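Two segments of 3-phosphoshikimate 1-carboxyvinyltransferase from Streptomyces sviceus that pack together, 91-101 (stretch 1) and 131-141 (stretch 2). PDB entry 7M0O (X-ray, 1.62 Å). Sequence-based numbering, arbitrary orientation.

Stretch 1 91-101: AGHGTYRFDAS
Stretch 2, residues 131-141: HHPLTVRAAGV

The two segments pair as antiparallel neighbours in a β-sheet, joined by backbone hydrogen bonds and by apolar packing on one face. The strand that ends at Asp99 and strand 134-139 run at 162° between their N-to-C directions, their axes 4.7 Å apart at closest; both backbones are extended (Tyr96 phi/psi -128/119, Val136 -110/116). Reciprocal N-to-O bonds define the register: Tyr96 N to Val136 O 2.9 Å and Val136 N to Tyr96 O 2.8 Å; Phe98 N to Leu134 O 2.8 Å and Leu134 N to Phe98 O 3.1 Å; Gly94 N to Ala138 O 3.1 Å and Ala138 N to Gly94 O 2.7 Å. Gly140 N to Gly92 O, 2.8 Å, extends the ladder. Non-hydrogen-bonded pairs alternate with these: Thr95-Arg137 (CA-CA 4.5 Å) and Arg97-Thr135 (4.4 Å).

Tyr96, Phe98, Leu134, Val136 and Ala138 share one face. Phe98 (chi1 m, chi2 92°) brings CD1 to 3.9 Å from Leu134 CD1 and CE1 to 4.2 Å from Val136 CG2 (chi1 t); Leu134 has chi1 p, chi2 91°. Small Ala138 puts CB 4.1 Å from Tyr96 CE2, at the ring edge. Gly94 (161/-171) suits glycine: a CB would lie 2.2 Å from Tyr96 OH. After a cis peptide, Pro133 CB meets Asp99 OD1 at 3.5 Å. In all, 769 Å² is buried, leaving His132 ND1 unpartnered.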

# COMPACT_ATOMS: atom_id res chain seq x y z
N ALA A 91 1.94 -9.01 22.92
CA ALA A 91 3.19 -9.74 23.08
C ALA A 91 4.00 -9.28 24.28
O ALA A 91 4.98 -9.94 24.63
CB ALA A 91 4.05 -9.60 21.82
N GLY A 92 3.63 -8.16 24.90
CA GLY A 92 4.31 -7.60 26.05
C GLY A 92 3.65 -8.00 27.36
O GLY A 92 2.98 -9.03 27.46
N HIS A 93 3.82 -7.16 28.38
CA HIS A 93 3.48 -7.51 29.75
C HIS A 93 2.94 -6.26 30.46
O HIS A 93 3.70 -5.36 30.80
CB HIS A 93 4.70 -8.08 30.47
CG HIS A 93 5.43 -9.11 29.67
ND1 HIS A 93 5.20 -10.47 29.80
CD2 HIS A 93 6.36 -8.99 28.69
CE1 HIS A 93 5.96 -11.13 28.95
NE2 HIS A 93 6.68 -10.26 28.26
N GLY A 94 1.64 -6.23 30.69
CA GLY A 94 1.02 -5.08 31.33
C GLY A 94 -0.47 -5.09 31.06
O GLY A 94 -1.01 -6.05 30.53
N THR A 95 -1.12 -3.99 31.44
CA THR A 95 -2.57 -3.84 31.25
C THR A 95 -2.85 -2.63 30.35
O THR A 95 -2.53 -1.50 30.73
CB THR A 95 -3.30 -3.69 32.59
OG1 THR A 95 -2.87 -4.72 33.48
CG2 THR A 95 -4.80 -3.79 32.38
N TYR A 96 -3.45 -2.88 29.19
CA TYR A 96 -3.55 -1.86 28.14
C TYR A 96 -5.00 -1.72 27.67
O TYR A 96 -5.58 -2.68 27.14
CB TYR A 96 -2.62 -2.20 26.97
CG TYR A 96 -1.21 -2.46 27.47
CD1 TYR A 96 -0.44 -1.42 27.97
CD2 TYR A 96 -0.67 -3.76 27.49
CE1 TYR A 96 0.84 -1.64 28.45
CE2 TYR A 96 0.61 -3.97 27.96
CZ TYR A 96 1.35 -2.91 28.45
OH TYR A 96 2.63 -3.12 28.92
N ARG A 97 -5.56 -0.52 27.85
CA ARG A 97 -6.95 -0.23 27.50
C ARG A 97 -6.97 0.57 26.20
O ARG A 97 -6.52 1.73 26.17
CB ARG A 97 -7.63 0.53 28.64
CG ARG A 97 -7.76 -0.28 29.92
CD ARG A 97 -8.24 0.57 31.08
NE ARG A 97 -7.25 1.57 31.46
CZ ARG A 97 -6.25 1.35 32.31
NH1 ARG A 97 -6.11 0.16 32.88
NH2 ARG A 97 -5.39 2.32 32.58
N PHE A 98 -7.48 -0.03 25.13
CA PHE A 98 -7.53 0.60 23.82
C PHE A 98 -8.92 1.15 23.53
O PHE A 98 -9.94 0.60 23.95
CB PHE A 98 -7.14 -0.41 22.73
CG PHE A 98 -5.69 -0.81 22.77
CD1 PHE A 98 -5.27 -1.93 23.48
CD2 PHE A 98 -4.75 -0.08 22.07
CE1 PHE A 98 -3.93 -2.29 23.52
CE2 PHE A 98 -3.40 -0.45 22.09
CZ PHE A 98 -3.00 -1.55 22.83
N ASP A 99 -8.94 2.27 22.80
CA ASP A 99 -10.19 2.82 22.30
C ASP A 99 -9.89 3.49 20.96
O ASP A 99 -8.74 3.71 20.59
CB ASP A 99 -10.82 3.80 23.30
CG ASP A 99 -12.30 3.98 23.08
OD1 ASP A 99 -12.86 3.26 22.21
OD2 ASP A 99 -12.91 4.83 23.77
N ALA A 100 -10.94 3.82 20.23
CA ALA A 100 -10.78 4.50 18.95
C ALA A 100 -11.82 5.60 18.85
O ALA A 100 -12.64 5.78 19.74
CB ALA A 100 -10.87 3.49 17.80
N SER A 101 -11.77 6.35 17.76
CA SER A 101 -12.77 7.38 17.54
C SER A 101 -14.15 6.73 17.37
O SER A 101 -14.25 5.54 17.04
CB SER A 101 -12.40 8.19 16.30
OG SER A 101 -12.61 7.41 15.14
N HIS A 131 -14.94 -5.29 18.48
CA HIS A 131 -14.80 -3.84 18.37
C HIS A 131 -13.95 -3.26 19.50
O HIS A 131 -13.89 -3.81 20.61
CB HIS A 131 -16.18 -3.16 18.42
CG HIS A 131 -17.09 -3.55 17.30
ND1 HIS A 131 -17.43 -2.67 16.29
CD2 HIS A 131 -17.73 -4.71 17.02
CE1 HIS A 131 -18.23 -3.28 15.43
NE2 HIS A 131 -18.44 -4.51 15.85
N HIS A 132 -13.29 -2.14 19.21
CA HIS A 132 -12.87 -1.22 20.26
C HIS A 132 -14.11 -0.60 20.93
O HIS A 132 -15.14 -0.40 20.28
CB HIS A 132 -11.99 -0.12 19.68
CG HIS A 132 -10.61 -0.59 19.32
ND1 HIS A 132 -9.60 -0.69 20.26
CD2 HIS A 132 -10.09 -1.03 18.16
CE1 HIS A 132 -8.51 -1.15 19.68
NE2 HIS A 132 -8.78 -1.37 18.40
N PRO A 133 -14.03 -0.27 22.22
CA PRO A 133 -12.87 -0.39 23.11
C PRO A 133 -12.59 -1.84 23.51
O PRO A 133 -13.50 -2.67 23.58
CB PRO A 133 -13.26 0.47 24.32
CG PRO A 133 -14.75 0.47 24.31
CD PRO A 133 -15.14 0.45 22.87
N LEU A 134 -11.32 -2.14 23.75
CA LEU A 134 -10.93 -3.47 24.21
C LEU A 134 -9.74 -3.35 25.14
O LEU A 134 -8.95 -2.40 25.06
CB LEU A 134 -10.61 -4.39 23.03
CG LEU A 134 -9.53 -3.91 22.06
CD1 LEU A 134 -8.15 -4.42 22.51
CD2 LEU A 134 -9.84 -4.38 20.66
N THR A 135 -9.59 -4.34 26.00
CA THR A 135 -8.57 -4.31 27.04
C THR A 135 -7.71 -5.56 26.94
O THR A 135 -8.24 -6.67 26.90
CB THR A 135 -9.25 -4.20 28.41
OG1 THR A 135 -9.97 -2.96 28.46
CG2 THR A 135 -8.22 -4.23 29.54
N VAL A 136 -6.39 -5.38 26.89
CA VAL A 136 -5.43 -6.48 26.86
C VAL A 136 -4.68 -6.53 28.19
O VAL A 136 -3.90 -5.62 28.51
CB VAL A 136 -4.42 -6.36 25.71
CG1 VAL A 136 -3.47 -7.58 25.71
CG2 VAL A 136 -5.12 -6.18 24.36
N ARG A 137 -4.87 -7.62 28.93
CA ARG A 137 -4.04 -7.95 30.09
C ARG A 137 -2.93 -8.87 29.61
O ARG A 137 -3.06 -10.10 29.62
CB ARG A 137 -4.89 -8.58 31.19
CG ARG A 137 -5.94 -7.61 31.76
CD ARG A 137 -7.10 -8.33 32.46
NE ARG A 137 -7.93 -7.43 33.27
CZ ARG A 137 -8.96 -6.71 32.81
NH1 ARG A 137 -9.30 -6.78 31.53
NH2 ARG A 137 -9.65 -5.93 33.63
N ALA A 138 -1.83 -8.27 29.15
CA ALA A 138 -0.79 -8.97 28.41
C ALA A 138 0.19 -9.68 29.34
O ALA A 138 0.56 -9.15 30.40
CB ALA A 138 -0.04 -7.97 27.52
N ALA A 139 0.62 -10.87 28.93
CA ALA A 139 1.68 -11.62 29.60
C ALA A 139 2.48 -12.42 28.58
O ALA A 139 2.84 -13.58 28.81
CB ALA A 139 1.11 -12.54 30.68
N GLY A 140 2.78 -11.80 27.43
CA GLY A 140 3.42 -12.49 26.33
C GLY A 140 2.53 -13.49 25.62
O GLY A 140 1.40 -13.75 26.05
N VAL A 141 3.04 -14.04 24.51
CA VAL A 141 2.34 -15.04 23.71
C VAL A 141 3.24 -16.26 23.58
O VAL A 141 4.37 -16.15 23.11
CB VAL A 141 1.96 -14.50 22.33
CG1 VAL A 141 1.31 -15.58 21.51
CG2 VAL A 141 1.05 -13.28 22.47
O HOH W 1 5.57 -12.68 23.78
O HOH W 2 -10.67 -0.47 26.76